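Local coordinates for chitin elicitor-binding protein (PDB 5JCD) that binds chitin oligosaccharides from fungal cell walls at the rice cell surface and passes on the elicitor signal for defence responses, at residues Ala1-Ala6 with Pro131-Cys136; Pro40-Ala45 with Lys65-Cys70; Val144-Tyr149 with Ile188-Leu193. All coordinates share one frame; numbering follows the deposited sequence.

Contact 1 of 3, residues Ala1-Ala6 with Pro131-Cys136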
# COMPACT_ATOMS: atom_id res chain seq x y z
N ALA A 1 4.90 -11.79 7.22
CA ALA A 1 3.56 -11.22 7.01
C ALA A 1 3.56 -9.70 6.77
O ALA A 1 4.13 -8.95 7.57
CB ALA A 1 2.64 -11.58 8.19
N ASN A 2 2.98 -9.26 5.65
CA ASN A 2 2.70 -7.85 5.42
C ASN A 2 3.94 -6.93 5.64
O ASN A 2 5.05 -7.30 5.23
CB ASN A 2 1.54 -7.54 6.37
CG ASN A 2 0.73 -6.30 6.01
OD1 ASN A 2 1.08 -5.21 6.49
ND2 ASN A 2 -0.40 -6.45 5.27
N PHE A 3 3.78 -5.77 6.28
CA PHE A 3 4.95 -5.03 6.80
C PHE A 3 4.97 -5.17 8.29
O PHE A 3 3.94 -5.16 8.95
CB PHE A 3 4.94 -3.53 6.47
CG PHE A 3 5.15 -3.21 5.02
CD1 PHE A 3 5.52 -4.21 4.12
CD2 PHE A 3 4.97 -1.91 4.56
CE1 PHE A 3 5.69 -3.92 2.78
CE2 PHE A 3 5.15 -1.60 3.22
CZ PHE A 3 5.50 -2.61 2.33
N THR A 4 6.16 -5.35 8.81
CA THR A 4 6.36 -5.49 10.23
C THR A 4 6.24 -4.15 11.01
O THR A 4 6.57 -3.09 10.50
CB THR A 4 7.74 -6.19 10.42
OG1 THR A 4 7.54 -7.60 10.57
CG2 THR A 4 8.55 -5.62 11.57
N CYS A 5 5.76 -4.21 12.25
CA CYS A 5 5.68 -3.05 13.12
C CYS A 5 5.83 -3.50 14.56
O CYS A 5 5.11 -4.39 15.00
CB CYS A 5 4.34 -2.32 12.95
SG CYS A 5 4.21 -0.79 13.90
N ALA A 6 6.74 -2.86 15.29
CA ALA A 6 7.13 -3.33 16.62
C ALA A 6 6.75 -2.41 17.79
O ALA A 6 7.10 -2.69 18.93
CB ALA A 6 8.63 -3.57 16.64
N PRO A 131 -6.24 -5.24 4.09
CA PRO A 131 -5.17 -4.77 4.97
C PRO A 131 -3.90 -4.34 4.23
O PRO A 131 -2.92 -5.07 4.25
CB PRO A 131 -4.85 -6.01 5.80
CG PRO A 131 -5.09 -7.15 4.83
CD PRO A 131 -6.26 -6.71 3.98
N LEU A 132 -3.91 -3.17 3.60
CA LEU A 132 -2.68 -2.64 2.98
C LEU A 132 -1.52 -2.61 3.97
O LEU A 132 -1.67 -2.23 5.14
CB LEU A 132 -2.94 -1.24 2.43
CG LEU A 132 -4.14 -1.16 1.48
CD1 LEU A 132 -4.46 0.26 1.14
CD2 LEU A 132 -3.83 -1.95 0.20
N PRO A 133 -0.34 -3.01 3.49
CA PRO A 133 0.82 -3.11 4.39
C PRO A 133 1.40 -1.75 4.79
O PRO A 133 1.54 -0.82 3.98
CB PRO A 133 1.82 -3.91 3.55
CG PRO A 133 1.50 -3.52 2.15
CD PRO A 133 0.03 -3.25 2.09
N CYS A 134 1.75 -1.64 6.07
CA CYS A 134 2.27 -0.40 6.60
C CYS A 134 3.00 -0.68 7.89
O CYS A 134 3.06 -1.81 8.35
CB CYS A 134 1.13 0.61 6.84
SG CYS A 134 -0.17 0.09 8.01
N SER A 135 3.55 0.38 8.46
CA SER A 135 4.21 0.30 9.75
C SER A 135 4.28 1.69 10.33
O SER A 135 4.17 2.69 9.60
CB SER A 135 5.62 -0.26 9.62
OG SER A 135 6.26 -0.34 10.89
N CYS A 136 4.50 1.76 11.64
CA CYS A 136 4.77 3.05 12.25
C CYS A 136 6.17 3.02 12.90
O CYS A 136 6.49 3.90 13.69
CB CYS A 136 3.69 3.40 13.27
SG CYS A 136 1.96 3.36 12.65
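Asn2, Phe3 and Thr4 meet Pro131, Pro133 and Ser135 in a buried contact of two short, roughly codirectional segments, where the N terminus meets the connection that leads from strand 127-129 to strand 145-150. Although Phe3 and Pro133 have their CA atoms 5.2 Å apart, the segments share no backbone-to-backbone hydrogen bond; side chains join them instead. At one end the Asn2 and Pro133 side chains cross at about a right angle. Asn2 ND2 donates to Pro131 O over 3.0 Å with the acceptor close to the amide plane, while OD1 accepts the Phe3 backbone N at 2.8 Å, the donor standing above the carbonyl plane. Gripped at both ends, the amide has little freedom to rotate, and OD1 also rests on Pro133 CA at 3.0 Å. In the middle, Pro133 CB lies over the centre of the Phe3 ring, 3.7 Å from the centroid and 9° off the ring normal, a clear CH-pi contact. At the other end Ser135 OG sits anti to its own backbone N (chi1 -180°), which carries it over to Thr4 O, where it donates to a lone pair at 2.8 Å. The same hydroxyl accepts Asp137 N, so this buried group is bonded on two counts. Beside it, Cys5 SG approaches Cys136 N to 3.4 Å. Three disulfides leave this small region: Cys5 to Cys72, Cys134 to Cys70 and Cys136 to Cys13. Cys134 and Cys136, like Cys70 and Cys72, form a Cys-X-Cys pair, an arrangement characteristic of the linkers between LysM modules in plant receptors. Both segments hydrogen-bond through their backbones to strand 76-79, Phe3 and Cys134 each to Gly77, while Leu132 and Cys134 pack on Phe68 of strand 63-72 and on strand 12-20.

Contact 2 of 3, residues Pro40-Ala45 with Lys65-Cys70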
# COMPACT_ATOMS: atom_id res chain seq x y z
N PRO A 40 -8.42 16.56 -0.81
CA PRO A 40 -7.26 17.47 -0.80
C PRO A 40 -5.96 16.82 -0.31
O PRO A 40 -4.88 17.17 -0.77
CB PRO A 40 -7.67 18.61 0.14
CG PRO A 40 -9.00 18.29 0.63
CD PRO A 40 -9.55 17.08 -0.02
N ASP A 41 -6.06 15.87 0.61
CA ASP A 41 -4.86 15.17 1.04
C ASP A 41 -4.31 14.27 -0.08
O ASP A 41 -3.10 14.16 -0.24
CB ASP A 41 -5.11 14.37 2.32
CG ASP A 41 -5.29 15.27 3.55
OD1 ASP A 41 -4.90 16.46 3.50
OD2 ASP A 41 -5.85 14.79 4.55
N LEU A 42 -5.19 13.66 -0.86
CA LEU A 42 -4.73 12.83 -1.98
C LEU A 42 -3.97 13.70 -2.99
O LEU A 42 -2.90 13.32 -3.44
CB LEU A 42 -5.91 12.08 -2.66
CG LEU A 42 -5.54 11.07 -3.76
CD1 LEU A 42 -4.48 10.07 -3.25
CD2 LEU A 42 -6.77 10.28 -4.28
N LEU A 43 -4.52 14.87 -3.30
CA LEU A 43 -3.91 15.82 -4.23
C LEU A 43 -2.54 16.30 -3.77
O LEU A 43 -1.58 16.37 -4.55
CB LEU A 43 -4.85 17.01 -4.46
CG LEU A 43 -6.22 16.64 -5.04
CD1 LEU A 43 -7.18 17.82 -5.05
CD2 LEU A 43 -6.09 16.06 -6.44
N GLY A 44 -2.45 16.64 -2.49
CA GLY A 44 -1.20 17.08 -1.90
C GLY A 44 -0.13 15.99 -1.89
O GLY A 44 1.05 16.26 -2.09
N ALA A 45 -0.55 14.77 -1.59
CA ALA A 45 0.37 13.63 -1.63
C ALA A 45 0.95 13.40 -3.03
O ALA A 45 2.00 12.80 -3.18
CB ALA A 45 -0.33 12.38 -1.14
N LYS A 65 0.20 8.19 -5.33
CA LYS A 65 0.48 7.99 -3.93
C LYS A 65 -0.81 8.05 -3.15
O LYS A 65 -1.49 9.06 -3.16
CB LYS A 65 1.42 9.08 -3.47
CG LYS A 65 2.26 8.74 -2.25
CD LYS A 65 3.33 9.83 -2.08
CE LYS A 65 4.37 9.49 -1.05
NZ LYS A 65 3.81 9.34 0.31
N ILE A 66 -1.13 7.00 -2.42
CA ILE A 66 -2.36 6.99 -1.65
C ILE A 66 -2.06 6.84 -0.17
O ILE A 66 -1.56 5.82 0.25
CB ILE A 66 -3.34 5.90 -2.15
CG1 ILE A 66 -3.63 6.13 -3.65
CG2 ILE A 66 -4.62 5.88 -1.30
CD1 ILE A 66 -4.61 5.20 -4.25
N PRO A 67 -2.31 7.91 0.61
CA PRO A 67 -2.11 7.97 2.07
C PRO A 67 -3.24 7.32 2.83
O PRO A 67 -4.37 7.29 2.34
CB PRO A 67 -2.06 9.48 2.38
CG PRO A 67 -2.55 10.18 1.18
CD PRO A 67 -2.83 9.18 0.07
N PHE A 68 -2.94 6.76 3.99
CA PHE A 68 -3.99 6.19 4.81
C PHE A 68 -3.54 6.07 6.25
O PHE A 68 -2.37 6.22 6.56
CB PHE A 68 -4.42 4.81 4.26
CG PHE A 68 -3.30 3.81 4.16
CD1 PHE A 68 -2.99 2.99 5.23
CD2 PHE A 68 -2.57 3.69 2.98
CE1 PHE A 68 -1.96 2.08 5.12
CE2 PHE A 68 -1.55 2.79 2.88
CZ PHE A 68 -1.23 1.98 3.94
N ARG A 69 -4.49 5.76 7.13
CA ARG A 69 -4.18 5.54 8.52
C ARG A 69 -3.72 4.12 8.74
O ARG A 69 -4.40 3.18 8.40
CB ARG A 69 -5.38 5.85 9.40
CG ARG A 69 -4.99 6.41 10.77
CD ARG A 69 -5.84 5.80 11.87
NE ARG A 69 -7.26 5.96 11.58
CZ ARG A 69 -8.24 5.42 12.30
NH1 ARG A 69 -7.94 4.69 13.36
NH2 ARG A 69 -9.50 5.62 11.97
N CYS A 70 -2.51 3.99 9.27
CA CYS A 70 -1.98 2.69 9.62
C CYS A 70 -2.23 2.37 11.09
O CYS A 70 -2.11 3.22 11.96
CB CYS A 70 -0.48 2.67 9.36
SG CYS A 70 0.31 1.10 9.74
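Leu42 and Ala45, one helical turn apart on helix 39-45, leave a shallow hollow that receives the Pro67 ring from strand 63-72. Pro67 CG touches Ala45 CB at 3.9 Å, and Pro67 CD lies 3.8 Å from Leu42 CD1, with the leucine side chain crossing the proline at about a right angle. The fit is reciprocal. With CG anti to the backbone N (chi1 -174°) and CD1 turned inward by chi2 of 52°, Leu42 brings that one methyl against the strand, where it meets Lys65 O at 3.2 Å and Ile66 CG1 at 4.1 Å. The order strand 12-20, helix 27-34, helix 39-45, strand 63-72 follows the beta-alpha-alpha-beta plan of a LysM module, consistent with a further LysM fold here, and this contact lays the second helix on the last strand; the axes of 40-45 and 65-70 approach to 7.7 Å at 131°. Tyr27 and Val31 of the first helix also pack on Leu42. At the more exposed margin the extended methylenes of Lys65 run alongside Ala45, CD reaching Ala45 O at 3.4 Å. No hydrogen bond spans the two segments directly, but the Asn46 carboxamide bridges them, OD1 accepting Lys65 N and ND2 donating to Leu42 O.

Contact 3 of 3, residues Val144-Tyr149 with Ile188-Leu193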
# COMPACT_ATOMS: atom_id res chain seq x y z
N VAL A 144 9.53 8.39 10.21
CA VAL A 144 9.41 8.18 8.77
C VAL A 144 7.96 7.94 8.38
O VAL A 144 7.14 7.53 9.20
CB VAL A 144 10.24 6.97 8.30
CG1 VAL A 144 11.72 7.33 8.17
CG2 VAL A 144 10.03 5.79 9.24
N MET A 145 7.66 8.17 7.12
CA MET A 145 6.42 7.71 6.54
C MET A 145 6.70 6.45 5.72
O MET A 145 7.49 6.49 4.78
CB MET A 145 5.82 8.78 5.62
CG MET A 145 4.36 8.47 5.26
SD MET A 145 3.82 9.18 3.71
CE MET A 145 4.30 10.88 3.90
N HIS A 146 6.09 5.34 6.11
CA HIS A 146 6.27 4.10 5.34
C HIS A 146 5.45 4.04 4.05
O HIS A 146 4.23 4.19 4.05
CB HIS A 146 5.98 2.89 6.22
CG HIS A 146 6.99 2.71 7.31
ND1 HIS A 146 8.10 1.92 7.16
CD2 HIS A 146 7.04 3.22 8.56
CE1 HIS A 146 8.80 1.93 8.29
NE2 HIS A 146 8.18 2.71 9.15
N LEU A 147 6.15 3.78 2.96
CA LEU A 147 5.56 3.71 1.63
C LEU A 147 5.73 2.31 1.08
O LEU A 147 6.85 1.78 1.03
CB LEU A 147 6.26 4.69 0.70
CG LEU A 147 5.88 4.68 -0.78
CD1 LEU A 147 4.45 5.17 -0.96
CD2 LEU A 147 6.84 5.53 -1.62
N ALA A 148 4.61 1.71 0.69
CA ALA A 148 4.60 0.41 0.03
C ALA A 148 4.88 0.63 -1.43
O ALA A 148 4.16 1.39 -2.08
CB ALA A 148 3.26 -0.28 0.21
N TYR A 149 5.92 -0.03 -1.92
CA TYR A 149 6.42 0.20 -3.28
C TYR A 149 6.56 -1.11 -4.06
O TYR A 149 7.20 -2.06 -3.58
CB TYR A 149 7.78 0.88 -3.20
CG TYR A 149 8.37 1.19 -4.52
CD1 TYR A 149 8.01 2.34 -5.21
CD2 TYR A 149 9.33 0.35 -5.10
CE1 TYR A 149 8.55 2.64 -6.45
CE2 TYR A 149 9.89 0.65 -6.34
CZ TYR A 149 9.48 1.79 -7.01
OH TYR A 149 10.01 2.11 -8.21
N ILE A 188 7.20 -6.31 -3.34
CA ILE A 188 6.71 -5.21 -2.55
C ILE A 188 7.73 -4.78 -1.50
O ILE A 188 8.06 -5.55 -0.61
CB ILE A 188 5.42 -5.61 -1.82
CG1 ILE A 188 4.40 -6.17 -2.82
CG2 ILE A 188 4.87 -4.44 -1.04
CD1 ILE A 188 4.00 -5.22 -3.92
N LEU A 189 8.20 -3.55 -1.60
CA LEU A 189 9.16 -3.01 -0.66
C LEU A 189 8.52 -2.02 0.33
O LEU A 189 7.67 -1.21 -0.04
CB LEU A 189 10.29 -2.31 -1.44
CG LEU A 189 11.18 -3.14 -2.39
CD1 LEU A 189 12.30 -2.29 -2.99
CD2 LEU A 189 11.80 -4.30 -1.66
N ASP A 190 8.98 -2.07 1.57
CA ASP A 190 8.65 -1.12 2.62
C ASP A 190 9.73 -0.04 2.59
O ASP A 190 10.85 -0.27 3.02
CB ASP A 190 8.65 -1.81 3.99
CG ASP A 190 8.45 -0.83 5.18
OD1 ASP A 190 8.34 0.40 4.96
OD2 ASP A 190 8.42 -1.29 6.34
N VAL A 191 9.38 1.13 2.06
CA VAL A 191 10.31 2.24 1.93
C VAL A 191 10.13 3.29 3.03
O VAL A 191 9.10 3.98 3.08
CB VAL A 191 10.13 2.91 0.57
CG1 VAL A 191 11.23 3.92 0.34
CG2 VAL A 191 10.18 1.87 -0.51
N PRO A 192 11.10 3.41 3.95
CA PRO A 192 10.91 4.39 5.02
C PRO A 192 11.30 5.83 4.60
O PRO A 192 12.45 6.22 4.71
CB PRO A 192 11.85 3.88 6.13
CG PRO A 192 12.79 2.93 5.47
CD PRO A 192 12.40 2.73 4.04
N LEU A 193 10.32 6.59 4.13
CA LEU A 193 10.55 7.97 3.71
C LEU A 193 10.94 8.84 4.89
O LEU A 193 10.18 8.94 5.87
CB LEU A 193 9.32 8.57 3.01
CG LEU A 193 8.99 8.25 1.56
CD1 LEU A 193 9.27 6.81 1.20
CD2 LEU A 193 7.55 8.63 1.25
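A buried histidine-carboxylate pair, His146 with Asp190, is the striking feature on an otherwise regular antiparallel ribbon. The two strands are the first and last of the C-terminal LysM domain's beta-alpha-alpha-beta fold, adjacent in the sheet although both helices intervene in the chain. Met145 with Leu193, Leu147 with Val191 and Tyr149 with Leu189 are hydrogen-bonded pairs, giving six backbone bonds. On their face Leu193 CD1 tucks against Leu147 CB at 3.7 Å and Val191 CG2 against Tyr149 CB at 3.7 Å; the Tyr149 hydroxyl bonds to Glu155. The opposite face carries His146 opposite Pro192 and Ala148 opposite Asp190, so the polar pair reaches diagonally between neighbouring non-hydrogen-bonded pairs. Asp190 OD2 forms a salt bridge with Arg174 NE, which would tend to keep the carboxylate charged. His146 NE2 is hydrogen-bonded to Asp137 O; with an acceptor at each ring nitrogen, the imidazole may carry both protons, although the nearby arginine would oppose its charge. Leu189 brings the ribbon close to the chitin-binding residue Leu183, their side chains about 4 Å apart. With Asp190 CG anti to its backbone N (chi1 174°), His146 ND1 donates in its ring plane to the syn lone pair of Asp190 OD1, at 2.7 Å and 165°.

Overall arrangement
All three contacts reach the same mixed sheet; contacts 1 and 3 are buried, contact 2 partly so, and in contact 1 the two segments share a neighbouring strand. Contacts 2 and 3 use corresponding LysM-like elements differently: the former packs a helix on the last strand mainly through apolar packing, with no direct hydrogen bond, the latter joins first and last strands by a backbone ladder. Contact 1 belongs to the connections around the modules and relies on side-chain hydrogen bonds, proline-aromatic packing and disulfides. Its Phe3 packs on Ala148 and Asp190 of contact 3, and the Cys134-Cys70 disulfide ties it to the strand of contact 2. Contacts 2 and 3 meet where Lys65 NZ packs near Met145 SD.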